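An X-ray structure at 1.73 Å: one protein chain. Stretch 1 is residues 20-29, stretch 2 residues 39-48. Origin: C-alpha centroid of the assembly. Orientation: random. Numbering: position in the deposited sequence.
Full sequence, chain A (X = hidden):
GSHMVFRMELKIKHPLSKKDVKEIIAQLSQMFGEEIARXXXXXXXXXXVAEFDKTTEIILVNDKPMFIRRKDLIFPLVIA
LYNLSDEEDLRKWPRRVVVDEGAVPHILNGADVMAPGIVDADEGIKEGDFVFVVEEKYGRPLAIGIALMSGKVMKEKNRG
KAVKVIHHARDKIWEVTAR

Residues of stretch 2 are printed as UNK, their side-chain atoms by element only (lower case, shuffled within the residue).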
ATOM      1  N   ASP A  20      10.106  14.405 -10.203  1.00 17.84           N
ATOM      2  CA  ASP A  20       9.043  13.522  -9.732  1.00 18.20           C
ATOM      3  C   ASP A  20       9.580  12.239  -9.098  1.00 17.52           C
ATOM      4  O   ASP A  20       9.061  11.789  -8.076  1.00 17.41           O
ATOM      5  CB  ASP A  20       8.042  13.221 -10.848  1.00 18.73           C
ATOM      6  CG  ASP A  20       7.170  14.428 -11.200  1.00 21.46           C
ATOM      7  OD1 ASP A  20       7.328  15.500 -10.581  1.00 23.75           O
ATOM      8  OD2 ASP A  20       6.316  14.291 -12.102  1.00 24.87           O
ATOM      9  N   VAL A  21      10.630  11.665  -9.689  1.00 16.89           N
ATOM     10  CA  VAL A  21      11.274  10.474  -9.120  1.00 16.13           C
ATOM     11  C   VAL A  21      11.771  10.765  -7.700  1.00 15.92           C
ATOM     12  O   VAL A  21      11.532   9.987  -6.773  1.00 15.48           O
ATOM     13  CB  VAL A  21      12.435   9.955 -10.022  1.00 15.97           C
ATOM     14  CG1 VAL A  21      13.215   8.840  -9.331  1.00 16.25           C
ATOM     15  CG2 VAL A  21      11.894   9.475 -11.365  1.00 16.38           C
ATOM     16  N   LYS A  22      12.440  11.900  -7.529  1.00 15.97           N
ATOM     17  CA  LYS A  22      12.969  12.276  -6.226  1.00 16.05           C
ATOM     18  C   LYS A  22      11.855  12.475  -5.199  1.00 16.34           C
ATOM     19  O   LYS A  22      12.010  12.107  -4.035  1.00 16.08           O
ATOM     20  CB  LYS A  22      13.853  13.514  -6.341  1.00 16.12           C
ATOM     21  CG  LYS A  22      15.175  13.220  -7.032  1.00 16.77           C
ATOM     22  CD  LYS A  22      16.060  14.450  -7.089  1.00 17.78           C
ATOM     23  CE  LYS A  22      17.399  14.126  -7.748  1.00 19.20           C
ATOM     24  NZ  LYS A  22      18.252  15.354  -7.816  1.00 20.16           N
ATOM     25  N   GLU A  23      10.734  13.040  -5.636  1.00 16.62           N
ATOM     26  CA  GLU A  23       9.600  13.237  -4.729  1.00 17.40           C
ATOM     27  C   GLU A  23       8.973  11.904  -4.308  1.00 16.72           C
ATOM     28  O   GLU A  23       8.552  11.760  -3.160  1.00 16.78           O
ATOM     29  CB  GLU A  23       8.562  14.196  -5.329  1.00 18.21           C
ATOM     30  CG  GLU A  23       7.412  14.618  -4.381  1.00 21.89           C
ATOM     31  CD  GLU A  23       7.846  15.022  -2.963  1.00 25.60           C
ATOM     32  OE1 GLU A  23       8.862  15.743  -2.779  1.00 27.02           O
ATOM     33  OE2 GLU A  23       7.128  14.634  -2.017  1.00 26.54           O
ATOM     34  N   ILE A  24       8.925  10.930  -5.216  1.00 16.00           N
ATOM     35  CA  ILE A  24       8.440   9.592  -4.857  1.00 15.57           C
ATOM     36  C   ILE A  24       9.364   8.978  -3.804  1.00 15.24           C
ATOM     37  O   ILE A  24       8.904   8.464  -2.789  1.00 14.77           O
ATOM     38  CB  ILE A  24       8.268   8.661  -6.091  1.00 15.74           C
ATOM     39  CG1 ILE A  24       7.139   9.178  -6.995  1.00 16.12           C
ATOM     40  CG2 ILE A  24       7.989   7.215  -5.643  1.00 16.72           C
ATOM     41  CD1 ILE A  24       6.999   8.434  -8.324  1.00 15.39           C
ATOM     42  N   ILE A  25      10.675   9.062  -4.033  1.00 14.85           N
ATOM     43  CA  ILE A  25      11.649   8.564  -3.062  1.00 14.67           C
ATOM     44  C   ILE A  25      11.443   9.212  -1.689  1.00 14.69           C
ATOM     45  O   ILE A  25      11.449   8.526  -0.662  1.00 14.29           O
ATOM     46  CB  ILE A  25      13.092   8.778  -3.557  1.00 14.77           C
ATOM     47  CG1 ILE A  25      13.355   7.896  -4.779  1.00 15.03           C
ATOM     48  CG2 ILE A  25      14.107   8.487  -2.442  1.00 15.69           C
ATOM     49  CD1 ILE A  25      14.651   8.238  -5.514  1.00 15.59           C
ATOM     50  N   ALA A  26      11.255  10.531  -1.685  1.00 14.82           N
ATOM     51  CA  ALA A  26      11.012  11.275  -0.452  1.00 15.29           C
ATOM     52  C   ALA A  26       9.776  10.748   0.286  1.00 15.46           C
ATOM     53  O   ALA A  26       9.824  10.498   1.492  1.00 15.91           O
ATOM     54  CB  ALA A  26      10.868  12.749  -0.758  1.00 15.28           C
ATOM     55  N   GLN A  27       8.690  10.548  -0.454  1.00 15.84           N
ATOM     56  CA  GLN A  27       7.445  10.031   0.119  1.00 16.55           C
ATOM     57  C   GLN A  27       7.627   8.632   0.708  1.00 16.50           C
ATOM     58  O   GLN A  27       7.225   8.375   1.839  1.00 16.93           O
ATOM     59  CB  GLN A  27       6.322  10.033  -0.920  1.00 16.66           C
ATOM     60  CG  GLN A  27       5.784  11.417  -1.263  1.00 17.59           C
ATOM     61  CD  GLN A  27       4.681  11.376  -2.309  1.00 17.75           C
ATOM     62  OE1 GLN A  27       3.773  10.545  -2.243  1.00 18.35           O
ATOM     63  NE2 GLN A  27       4.748  12.287  -3.276  1.00 21.13           N
ATOM     64  N   LEU A  28       8.255   7.739  -0.055  1.00 16.58           N
ATOM     65  CA  LEU A  28       8.498   6.372   0.400  1.00 16.63           C
ATOM     66  C   LEU A  28       9.390   6.342   1.637  1.00 17.08           C
ATOM     67  O   LEU A  28       9.149   5.580   2.572  1.00 17.32           O
ATOM     68  CB  LEU A  28       9.133   5.542  -0.718  1.00 16.45           C
ATOM     69  CG  LEU A  28       8.278   5.234  -1.951  1.00 15.54           C
ATOM     70  CD1 LEU A  28       9.158   4.660  -3.039  1.00 15.57           C
ATOM     71  CD2 LEU A  28       7.130   4.272  -1.621  1.00 16.21           C
ATOM     72  N   SER A  29      10.414   7.192   1.643  1.00 17.27           N
ATOM     73  CA  SER A  29      11.342   7.259   2.770  1.00 17.99           C
ATOM     74  C   SER A  29      10.652   7.706   4.056  1.00 17.74           C
ATOM     75  O   SER A  29      10.942   7.186   5.134  1.00 17.91           O
ATOM     76  CB  SER A  29      12.528   8.172   2.443  1.00 17.83           C
ATOM     77  OG  SER A  29      13.304   7.611   1.389  1.00 20.20           O
ATOM     78  N   UNK A  39      15.031  -0.014  -1.670  1.00 24.14           N
ATOM     79  CA  UNK A  39      14.842  -1.204  -2.495  1.00 23.76           C
ATOM     80  C   UNK A  39      13.679  -1.048  -3.476  1.00 22.69           C
ATOM     81  O   UNK A  39      13.665  -1.693  -4.522  1.00 22.77           O
ATOM     82  c   UNK A  39      14.686  -2.462  -1.639  1.00 24.38           C
ATOM     83  c   UNK A  39      15.965  -4.471  -0.689  1.00 29.08           C
ATOM     84  c   UNK A  39      16.024  -2.993  -1.111  1.00 26.35           C
ATOM     85  n   UNK A  39      16.236  -5.176  -3.126  1.00 32.03           N
ATOM     86  c   UNK A  39      15.528  -5.403  -1.827  1.00 30.61           C
ATOM     87  N   UNK A  40      12.724  -0.177  -3.152  1.00 21.14           N
ATOM     88  CA  UNK A  40      11.581   0.057  -4.036  1.00 19.83           C
ATOM     89  C   UNK A  40      11.915   0.973  -5.207  1.00 19.23           C
ATOM     90  O   UNK A  40      11.372   0.808  -6.296  1.00 19.18           O
ATOM     91  c   UNK A  40       7.824  -0.570  -0.309  1.00 20.07           C
ATOM     92  s   UNK A  40       8.580   0.709  -1.316  1.00 20.44           S
ATOM     93  c   UNK A  40       9.757  -0.256  -2.270  1.00 20.06           C
ATOM     94  c   UNK A  40      10.414   0.668  -3.270  1.00 19.88           C
ATOM     95  N   UNK A  41      12.783   1.951  -4.968  1.00 18.00           N
ATOM     96  CA  UNK A  41      13.116   2.961  -5.976  1.00 17.77           C
ATOM     97  C   UNK A  41      14.404   3.701  -5.629  1.00 17.58           C
ATOM     98  O   UNK A  41      14.592   4.152  -4.496  1.00 17.61           O
ATOM     99  c   UNK A  41      11.967   3.974  -6.104  1.00 17.46           C
ATOM    100  c   UNK A  41      12.136   5.186  -7.031  1.00 17.29           C
ATOM    101  c   UNK A  41      12.295   4.765  -8.476  1.00 17.12           C
ATOM    102  c   UNK A  41      10.967   6.154  -6.894  1.00 17.74           C
ATOM    103  N   UNK A  42      15.285   3.844  -6.611  1.00 17.76           N
ATOM    104  CA  UNK A  42      16.442   4.714  -6.444  1.00 17.81           C
ATOM    105  C   UNK A  42      16.472   5.779  -7.524  1.00 17.16           C
ATOM    106  O   UNK A  42      15.814   5.637  -8.563  1.00 17.12           O
ATOM    107  c   UNK A  42      17.748   3.916  -6.385  1.00 18.87           C
ATOM    108  o   UNK A  42      18.588   3.944  -8.617  1.00 23.42           O
ATOM    109  c   UNK A  42      18.102   3.277  -7.696  1.00 20.66           C
ATOM    110  n   UNK A  42      17.889   1.966  -7.791  1.00 23.91           N
ATOM    111  N   UNK A  43      17.236   6.839  -7.280  1.00 16.76           N
ATOM    112  CA  UNK A  43      17.191   8.035  -8.132  1.00 16.73           C
ATOM    113  C   UNK A  43      17.724   7.827  -9.548  1.00 16.53           C
ATOM    114  O   UNK A  43      17.654   8.732 -10.377  1.00 16.38           O
ATOM    115  c   UNK A  43      21.556  10.210  -6.815  1.00 20.20           C
ATOM    116  n   UNK A  43      22.213  11.151  -5.878  1.00 22.20           N
ATOM    117  c   UNK A  43      20.042  10.244  -6.670  1.00 19.16           C
ATOM    118  c   UNK A  43      17.903   9.211  -7.458  1.00 16.66           C
ATOM    119  c   UNK A  43      19.419   9.085  -7.421  1.00 17.78           C
ATOM    120  N   UNK A  44      18.265   6.640  -9.817  1.00 16.61           N
ATOM    121  CA  UNK A  44      18.803   6.336 -11.143  1.00 17.11           C
ATOM    122  C   UNK A  44      17.900   5.419 -11.972  1.00 17.11           C
ATOM    123  O   UNK A  44      18.188   5.167 -13.140  1.00 17.24           O
ATOM    124  c   UNK A  44      23.422   6.912  -9.187  1.00 20.94           C
ATOM    125  c   UNK A  44      20.223   5.742 -11.032  1.00 16.74           C
ATOM    126  c   UNK A  44      22.621   6.160 -10.245  1.00 18.40           C
ATOM    127  c   UNK A  44      21.164   6.597 -10.184  1.00 17.51           C
ATOM    128  n   UNK A  44      24.888   6.625  -9.186  1.00 22.78           N
ATOM    129  N   UNK A  45      16.800   4.945 -11.377  1.00 17.26           N
ATOM    130  CA  UNK A  45      15.893   4.009 -12.054  1.00 17.70           C
ATOM    131  C   UNK A  45      15.120   4.662 -13.197  1.00 17.79           C
ATOM    132  O   UNK A  45      14.814   5.852 -13.143  1.00 17.72           O
ATOM    133  c   UNK A  45      14.893   3.396 -11.063  1.00 17.60           C
ATOM    134  c   UNK A  45      15.527   2.383 -10.117  1.00 18.65           C
ATOM    135  o   UNK A  45      15.013   2.232  -8.992  1.00 19.27           O
ATOM    136  o   UNK A  45      16.524   1.724 -10.490  1.00 19.58           O
ATOM    137  N   UNK A  46      14.803   3.878 -14.226  1.00 18.12           N
ATOM    138  CA  UNK A  46      13.930   4.352 -15.290  1.00 18.78           C
ATOM    139  C   UNK A  46      12.488   4.246 -14.813  1.00 18.61           C
ATOM    140  O   UNK A  46      11.980   3.144 -14.600  1.00 18.90           O
ATOM    141  c   UNK A  46      13.377   4.183 -17.766  1.00 22.50           C
ATOM    142  c   UNK A  46      13.792   3.616 -19.110  1.00 26.41           C
ATOM    143  c   UNK A  46      14.119   3.555 -16.584  1.00 19.16           C
ATOM    144  o   UNK A  46      14.064   2.403 -19.198  1.00 29.39           O
ATOM    145  o   UNK A  46      13.839   4.395 -20.086  1.00 30.18           O
ATOM    146  N   UNK A  47      11.842   5.396 -14.648  1.00 18.39           N
ATOM    147  CA  UNK A  47      10.491   5.445 -14.102  1.00 18.19           C
ATOM    148  C   UNK A  47       9.524   5.963 -15.157  1.00 18.78           C
ATOM    149  O   UNK A  47       9.808   6.942 -15.849  1.00 18.67           O
ATOM    150  c   UNK A  47      11.502   5.845 -11.837  1.00 17.29           C
ATOM    151  c   UNK A  47       9.066   6.169 -12.155  1.00 17.42           C
ATOM    152  c   UNK A  47      10.426   6.294 -12.811  1.00 18.33           C
ATOM    153  N   UNK A  48       8.395   5.275 -15.286  1.00 19.18           N
ATOM    154  CA  UNK A  48       7.392   5.608 -16.284  1.00 20.10           C
ATOM    155  C   UNK A  48       6.027   5.676 -15.621  1.00 20.38           C
ATOM    156  O   UNK A  48       5.819   5.108 -14.547  1.00 20.05           O
ATOM    157  c   UNK A  48      10.010   3.189 -19.860  1.00 27.06           C
ATOM    158  c   UNK A  48       7.391   4.563 -17.406  1.00 20.36           C
ATOM    159  n   UNK A  48      10.086   1.859 -20.524  1.00 28.30           N
ATOM    160  c   UNK A  48       8.637   3.402 -19.240  1.00 25.05           C
ATOM    161  c   UNK A  48       8.630   4.589 -18.296  1.00 21.96           C
TER

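Position 39 carries four carbons in an unbranched row ending in nitrogen. Its side chain is out of reach of stretch 1, so the atoms alone identify it: Lys39.

Position 40 has two carbons, a sulfur and a terminal carbon, unbranched. The sulfur lies 3.9 Å from Leu28 CD2, and the CA-to-CB bond points toward the helix of stretch 1. A thioether in this order is Met40.

Position 41 has four carbons, forked at the second. One fork tip packs against Ile24 and Ile25, while CB of position 41 is 4.2 Å from Leu28 CD1. A fork beyond CB means leucine, Leu41. The packed tip is CD2: Leu41 CD2 lies 3.4 Å from Ile24 CG2 and 3.6 Å from Ile25 CG1. The other tip, Leu41 CD1, lies 4.3 Å from Val21 CG1. With phi/psi of -163/133, this is the first residue to leave the helical region.

Position 42 has two carbons, the second bearing one oxygen and one nitrogen, a carboxamide. Its CA-to-CB bond points away from stretch 1, but the backbone C of position 42 is 3.7 Å from Ile25 CD1. The carboxamide makes it Asn42. Asn42 OD1 accepts a hydrogen bond from the backbone N of position 44 at 3.0 Å.

Position 43 again shows four carbons in a row and a terminal nitrogen. The backbone N of position 43 sits 3.4 Å from Ile25 CD1 and the CB of position 43 lies 3.9 Å from the same atom; the rest of the chain leads away. The composition gives Lys43.

Position 44 has the same unbranched composition; its CA-to-CB bond points away from stretch 1, and it makes no contact. It is Lys44.

Position 45 has two carbons, the second carrying two oxygens: Asp45. Its OD2 accepts a hydrogen bond from Asn42 N (2.9 Å, 173°), and Asp45 N donates to Asn42 O at 3.1 Å, closing a type I turn.

Position 46 adds one carbon before the two oxygens; its CA-to-CB bond points away from stretch 1, and it makes no contact. It is Glu46.

Position 47 has one carbon carrying two others. One branch lies 3.7 Å from Val21 CG2. The fork at CB defines Val47, and the touching atom is its CG2.

Position 48 has four carbons in a row ending in nitrogen, Lys48, out of reach of stretch 1.

The contact works by apolar packing: no hydrogen bond crosses between the stretches, and 444 Å² is buried in total. Leu41, with 81 Å² covered, is its centre, touching Val21, Ile24, Ile25 and Leu28. Met40 extends the packing at Leu28, and Val47 extends it at Val21. Between them, the turn satisfies polar groups within its own stretch, while its backbone at Asn42 and Lys43 meets the end of Ile25.

Stretch 2 (39-48) KMLNKKDEVK
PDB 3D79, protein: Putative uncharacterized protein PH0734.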